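Local coordinates for UPF0255 protein frsA (Vibrio vulnificus, PDB 4I4C), which probably hydrolyses carboxylic esters to an alcohol and a carboxylate, as a member of the FrsA family within the alpha/beta-hydrolase clan, at residues A[68-73]-A[100-105]; A[297-302]-A[371-376]. All coordinates share one frame; numbering follows the deposited sequence.

In the fold
Contacts 1 and 2 lie on opposite sides of the chain's centre. Their own centres are 35 Å apart and their nearest atoms about 23 Å apart, so they do not touch. Contact 1 comes first in the chain and joins two helices that both precede the strands of the eight-stranded sheet. Contact 2 belongs to the sheet region, where the loop after strand 291-295 meets helix 371-379. The side chain of P298 in contact 2 is about 4 Å from bound hexanoic acid. P298 also touches F273, which belongs to the hexanoic acid pocket.

Contact 1: A[68-73]-A[100-105]; sequences EQVLAR and YEWTRL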
loop_
_atom_site.group_PDB
_atom_site.type_symbol
_atom_site.label_atom_id
_atom_site.label_comp_id
_atom_site.label_asym_id
_atom_site.label_seq_id
_atom_site.Cartn_x
_atom_site.Cartn_y
_atom_site.Cartn_z
ATOM N N GLU A 68 7.962 -4.241 -18.929
ATOM C CA GLU A 68 8.767 -3.420 -19.827
ATOM C C GLU A 68 8.007 -3.146 -21.122
ATOM O O GLU A 68 8.088 -2.042 -21.655
ATOM C CB GLU A 68 10.137 -4.034 -20.131
ATOM C CG GLU A 68 11.129 -4.023 -18.956
ATOM C CD GLU A 68 11.128 -2.705 -18.184
ATOM O OE1 GLU A 68 11.006 -1.619 -18.802
ATOM O OE2 GLU A 68 11.255 -2.756 -16.946
ATOM N N GLN A 69 7.272 -4.139 -21.625
ATOM C CA GLN A 69 6.468 -3.929 -22.843
ATOM C C GLN A 69 5.418 -2.831 -22.587
ATOM O O GLN A 69 5.190 -1.957 -23.436
ATOM C CB GLN A 69 5.811 -5.231 -23.316
ATOM C CG GLN A 69 6.818 -6.313 -23.762
ATOM C CD GLN A 69 6.163 -7.618 -24.191
ATOM O OE1 GLN A 69 4.946 -7.781 -24.099
ATOM N NE2 GLN A 69 6.978 -8.559 -24.668
ATOM N N VAL A 70 4.803 -2.870 -21.405
ATOM C CA VAL A 70 3.806 -1.873 -21.017
ATOM C C VAL A 70 4.437 -0.499 -20.904
ATOM O O VAL A 70 3.943 0.470 -21.486
ATOM C CB VAL A 70 3.113 -2.242 -19.676
ATOM C CG1 VAL A 70 2.263 -1.085 -19.182
ATOM C CG2 VAL A 70 2.261 -3.493 -19.852
ATOM N N LEU A 71 5.549 -0.421 -20.182
ATOM C CA LEU A 71 6.231 0.853 -19.978
ATOM C C LEU A 71 6.783 1.423 -21.286
ATOM O O LEU A 71 6.789 2.642 -21.488
ATOM C CB LEU A 71 7.339 0.718 -18.932
ATOM C CG LEU A 71 6.846 0.454 -17.500
ATOM C CD1 LEU A 71 8.030 0.217 -16.545
ATOM C CD2 LEU A 71 5.993 1.600 -16.987
ATOM N N ALA A 72 7.242 0.543 -22.171
ATOM C CA ALA A 72 7.718 0.978 -23.481
ATOM C C ALA A 72 6.598 1.584 -24.325
ATOM O O ALA A 72 6.788 2.626 -24.937
ATOM C CB ALA A 72 8.402 -0.163 -24.219
ATOM N N ARG A 73 5.430 0.948 -24.354
ATOM C CA ARG A 73 4.309 1.510 -25.111
ATOM C C ARG A 73 3.883 2.876 -24.540
ATOM O O ARG A 73 3.413 3.744 -25.274
ATOM C CB ARG A 73 3.118 0.546 -25.140
ATOM C CG ARG A 73 3.277 -0.667 -26.064
ATOM C CD ARG A 73 2.070 -1.584 -25.918
ATOM N NE ARG A 73 2.034 -2.627 -26.946
ATOM C CZ ARG A 73 1.431 -2.497 -28.128
ATOM N NH1 ARG A 73 0.796 -1.376 -28.434
ATOM N NH2 ARG A 73 1.448 -3.499 -29.001
ATOM N N TYR A 100 -4.601 3.094 -19.640
ATOM C CA TYR A 100 -4.963 2.301 -20.820
ATOM C C TYR A 100 -4.006 1.127 -21.015
ATOM O O TYR A 100 -4.428 -0.010 -21.219
ATOM C CB TYR A 100 -4.938 3.179 -22.067
ATOM C CG TYR A 100 -5.288 2.438 -23.341
ATOM C CD1 TYR A 100 -4.299 1.852 -24.120
ATOM C CD2 TYR A 100 -6.606 2.314 -23.754
ATOM C CE1 TYR A 100 -4.614 1.166 -25.284
ATOM C CE2 TYR A 100 -6.934 1.634 -24.923
ATOM C CZ TYR A 100 -5.935 1.061 -25.678
ATOM O OH TYR A 100 -6.244 0.376 -26.831
ATOM N N GLU A 101 -2.709 1.407 -20.960
ATOM C CA GLU A 101 -1.730 0.378 -21.267
ATOM C C GLU A 101 -1.685 -0.681 -20.174
ATOM O O GLU A 101 -1.509 -1.863 -20.475
ATOM C CB GLU A 101 -0.342 0.968 -21.543
ATOM C CG GLU A 101 -0.260 1.880 -22.805
ATOM C CD GLU A 101 -0.501 1.159 -24.129
ATOM O OE1 GLU A 101 -0.600 -0.082 -24.157
ATOM O OE2 GLU A 101 -0.585 1.855 -25.168
ATOM N N TRP A 102 -1.856 -0.275 -18.912
ATOM C CA TRP A 102 -1.804 -1.255 -17.823
ATOM C C TRP A 102 -3.071 -2.095 -17.805
ATOM O O TRP A 102 -3.030 -3.280 -17.516
ATOM C CB TRP A 102 -1.557 -0.600 -16.458
ATOM C CG TRP A 102 -0.104 -0.300 -16.210
ATOM C CD1 TRP A 102 0.531 0.915 -16.348
ATOM C CD2 TRP A 102 0.904 -1.237 -15.817
ATOM N NE1 TRP A 102 1.869 0.782 -16.052
ATOM C CE2 TRP A 102 2.124 -0.525 -15.721
ATOM C CE3 TRP A 102 0.893 -2.611 -15.534
ATOM C CZ2 TRP A 102 3.330 -1.147 -15.357
ATOM C CZ3 TRP A 102 2.094 -3.223 -15.162
ATOM C CH2 TRP A 102 3.290 -2.489 -15.075
ATOM N N THR A 103 -4.194 -1.477 -18.150
ATOM C CA THR A 103 -5.456 -2.212 -18.203
ATOM C C THR A 103 -5.430 -3.245 -19.331
ATOM O O THR A 103 -5.969 -4.347 -19.191
ATOM C CB THR A 103 -6.650 -1.241 -18.337
ATOM O OG1 THR A 103 -6.738 -0.452 -17.145
ATOM C CG2 THR A 103 -7.955 -1.988 -18.519
ATOM N N ARG A 104 -4.772 -2.897 -20.438
ATOM C CA ARG A 104 -4.557 -3.845 -21.529
ATOM C C ARG A 104 -3.889 -5.121 -21.061
ATOM O O ARG A 104 -4.274 -6.208 -21.472
ATOM C CB ARG A 104 -3.666 -3.244 -22.608
ATOM C CG ARG A 104 -4.367 -2.378 -23.582
ATOM C CD ARG A 104 -3.365 -1.938 -24.647
ATOM N NE ARG A 104 -3.557 -2.650 -25.903
ATOM C CZ ARG A 104 -2.912 -2.349 -27.026
ATOM N NH1 ARG A 104 -2.027 -1.356 -27.028
ATOM N NH2 ARG A 104 -3.150 -3.031 -28.145
ATOM N N LEU A 105 -2.841 -4.977 -20.256
ATOM C CA LEU A 105 -2.142 -6.134 -19.703
ATOM C C LEU A 105 -3.062 -6.907 -18.762
ATOM O O LEU A 105 -3.121 -8.134 -18.822
ATOM C CB LEU A 105 -0.829 -5.737 -18.995
ATOM C CG LEU A 105 0.033 -6.913 -18.514
ATOM C CD1 LEU A 105 0.453 -7.869 -19.654
ATOM C CD2 LEU A 105 1.264 -6.451 -17.722
HETATM O O HOH W 1 0.455 1.312 -27.475
#
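V70 and W102 join helices 64-75 and 98-114 as a nearly antiparallel pair. The axes of the two short segments come within 9.4 Å at an angle of 152°. V70 CG1, anti to the backbone N, sits over the face of the indole, 3.5 Å from the centroid of the five-membered ring of W102 and 10° off its normal. This is a CH-pi contact. The other branch, CG2 of V70, meets CD2 of L105 at 3.8 Å. L71 adds its CD2, at 4.2 Å from W102 CZ2. Helix 121-136 packs on W102 through I134 and A135, and on L105 through C131.

A polar cluster borders this apolar patch. R104 NH1 makes a salt bridge to E101 OE1 at 3.4 Å, one turn back, and the hydrogen bond within it is weak. E101 OE2 accepts from G96 N and from a water, which in turn accepts from R73 NH1 at 2.9 Å. R73 meets E101 directly through carbon, with CD at 3.5 Å from OE1 of E101. R73 NH1 also comes to 3.2 Å from R104 NH1, with the guanidinium planes 74° apart. Both atoms are donors, so this approach is no hydrogen bond and probably repulsive. The carboxylate of E101 probably offsets part of that repulsion, directly at R104 and through water at R73.

Contact 2: A[297-302]-A[371-376]; sequences APIHDI and YSDNQM
D373 OD2 accepts from the backbone N of H300 at 3.1 Å, with an N-H...O angle of 159°, and more weakly from D301 N. The H300 donor comes from above the carboxylate plane, 53° out of it. The contact ties the loop after strand 291-295 to helix 371-379 in the alpha/beta-hydrolase fold. D301 N also donates to the second oxygen, OD1 of D373, at 3.1 Å, and OD1 receives it on its syn lone pair. Two successive backbone N-H groups thus hold both carboxylate oxygens, which should fix the rotation of the group. They would also be expected to stabilise its negative charge.

The loop bends just before this grip, in an inverse gamma turn centred on P298. The side chains of I299 and D373 pass each other in opposite senses, with CB of I299 at 3.8 Å from CB of D373. Beyond the two segments, N276 of helix 273-284 donates to P298 O, and I299 pairs through its backbone with L343.

A water bridges the other end of the contact, from A297 N, at 3.2 Å, to N374 OD1. The amide nitrogen of N374 bonds to S369 OG, which also bonds A297 O. H300 ND1 bonds to S342 OG. M376 is bent at chi3 (-77°), and its CE methyl ends 3.6 Å from H300 CB and 3.9 Å from H300 CG.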
loop_
_atom_site.group_PDB
_atom_site.type_symbol
_atom_site.label_atom_id
_atom_site.label_comp_id
_atom_site.label_asym_id
_atom_site.label_seq_id
_atom_site.Cartn_x
_atom_site.Cartn_y
_atom_site.Cartn_z
ATOM N N ALA A 297 8.374 2.218 6.963
ATOM C CA ALA A 297 7.386 3.099 7.593
ATOM C C ALA A 297 7.930 4.508 7.882
ATOM O O ALA A 297 9.054 4.659 8.388
ATOM C CB ALA A 297 6.836 2.447 8.882
ATOM N N PRO A 298 7.138 5.549 7.552
ATOM C CA PRO A 298 7.492 6.938 7.887
ATOM C C PRO A 298 7.134 7.242 9.336
ATOM O O PRO A 298 6.139 7.933 9.595
ATOM C CB PRO A 298 6.599 7.763 6.948
ATOM C CG PRO A 298 5.398 6.896 6.726
ATOM C CD PRO A 298 5.902 5.464 6.752
ATOM N N ILE A 299 7.935 6.728 10.267
ATOM C CA ILE A 299 7.641 6.827 11.698
ATOM C C ILE A 299 7.632 8.258 12.216
ATOM O O ILE A 299 6.753 8.648 12.986
ATOM C CB ILE A 299 8.649 6.018 12.532
ATOM C CG1 ILE A 299 8.521 4.520 12.250
ATOM C CG2 ILE A 299 8.476 6.296 14.022
ATOM C CD1 ILE A 299 7.106 3.998 12.276
ATOM N N HIS A 300 8.622 9.040 11.806
ATOM C CA HIS A 300 8.787 10.370 12.362
ATOM C C HIS A 300 9.486 11.357 11.436
ATOM O O HIS A 300 8.965 12.452 11.186
ATOM C CB HIS A 300 9.567 10.315 13.682
ATOM C CG HIS A 300 10.087 11.652 14.132
ATOM N ND1 HIS A 300 9.267 12.638 14.642
ATOM C CD2 HIS A 300 11.342 12.162 14.142
ATOM C CE1 HIS A 300 9.997 13.697 14.952
ATOM N NE2 HIS A 300 11.260 13.433 14.661
ATOM N N ASP A 301 10.669 10.977 10.951
ATOM C CA ASP A 301 11.593 11.948 10.359
ATOM C C ASP A 301 10.990 12.798 9.238
ATOM O O ASP A 301 11.002 14.022 9.318
ATOM C CB ASP A 301 12.888 11.282 9.883
ATOM C CG ASP A 301 13.965 12.295 9.554
ATOM O OD1 ASP A 301 14.631 12.786 10.490
ATOM O OD2 ASP A 301 14.136 12.614 8.361
ATOM N N ILE A 302 10.461 12.148 8.204
ATOM C CA ILE A 302 9.906 12.879 7.068
ATOM C C ILE A 302 8.702 13.741 7.476
ATOM O O ILE A 302 8.582 14.887 7.041
ATOM C CB ILE A 302 9.561 11.945 5.869
ATOM C CG1 ILE A 302 8.926 12.734 4.729
ATOM C CG2 ILE A 302 8.627 10.823 6.277
ATOM C CD1 ILE A 302 9.892 13.650 4.015
ATOM N N TYR A 371 16.956 4.722 9.336
ATOM C CA TYR A 371 17.289 3.762 10.382
ATOM C C TYR A 371 16.954 4.351 11.768
ATOM O O TYR A 371 16.436 3.652 12.646
ATOM C CB TYR A 371 18.765 3.357 10.260
ATOM C CG TYR A 371 19.246 2.354 11.283
ATOM C CD1 TYR A 371 18.587 1.147 11.465
ATOM C CD2 TYR A 371 20.383 2.601 12.047
ATOM C CE1 TYR A 371 19.029 0.221 12.387
ATOM C CE2 TYR A 371 20.835 1.674 12.976
ATOM C CZ TYR A 371 20.152 0.485 13.139
ATOM O OH TYR A 371 20.579 -0.445 14.062
ATOM N N SER A 372 17.221 5.643 11.932
ATOM C CA SER A 372 16.854 6.373 13.146
ATOM C C SER A 372 15.370 6.259 13.530
ATOM O O SER A 372 15.027 6.150 14.711
ATOM C CB SER A 372 17.249 7.840 13.013
ATOM O OG SER A 372 16.798 8.407 11.805
ATOM N N ASP A 373 14.496 6.272 12.537
ATOM C CA ASP A 373 13.072 6.039 12.775
ATOM C C ASP A 373 12.835 4.654 13.389
ATOM O O ASP A 373 12.197 4.518 14.446
ATOM C CB ASP A 373 12.291 6.165 11.467
ATOM C CG ASP A 373 11.734 7.560 11.246
ATOM O OD1 ASP A 373 12.075 8.468 12.027
ATOM O OD2 ASP A 373 10.961 7.748 10.279
ATOM N N ASN A 374 13.366 3.633 12.717
ATOM C CA ASN A 374 13.231 2.251 13.155
ATOM C C ASN A 374 13.928 1.923 14.480
ATOM O O ASN A 374 13.446 1.097 15.252
ATOM C CB ASN A 374 13.667 1.321 12.024
ATOM C CG ASN A 374 12.758 1.450 10.824
ATOM O OD1 ASN A 374 11.541 1.313 10.951
ATOM N ND2 ASN A 374 13.326 1.775 9.673
ATOM N N GLN A 375 15.050 2.585 14.738
ATOM C CA GLN A 375 15.714 2.484 16.032
ATOM C C GLN A 375 14.846 2.963 17.189
ATOM O O GLN A 375 14.825 2.340 18.252
ATOM C CB GLN A 375 17.019 3.273 16.020
ATOM C CG GLN A 375 18.220 2.433 15.679
ATOM C CD GLN A 375 19.476 3.262 15.603
ATOM O OE1 GLN A 375 19.481 4.367 15.044
ATOM N NE2 GLN A 375 20.551 2.743 16.174
ATOM N N MET A 376 14.140 4.072 16.983
ATOM C CA MET A 376 13.202 4.587 17.976
ATOM C C MET A 376 12.149 3.552 18.331
ATOM O O MET A 376 11.941 3.221 19.500
ATOM C CB MET A 376 12.496 5.821 17.439
ATOM C CG MET A 376 13.099 7.117 17.876
ATOM S SD MET A 376 11.877 8.431 17.820
ATOM C CE MET A 376 11.818 8.747 16.070
HETATM O O HOH W 2 10.001 0.473 9.153
HETATM O O HOH W 3 10.340 9.082 8.356
#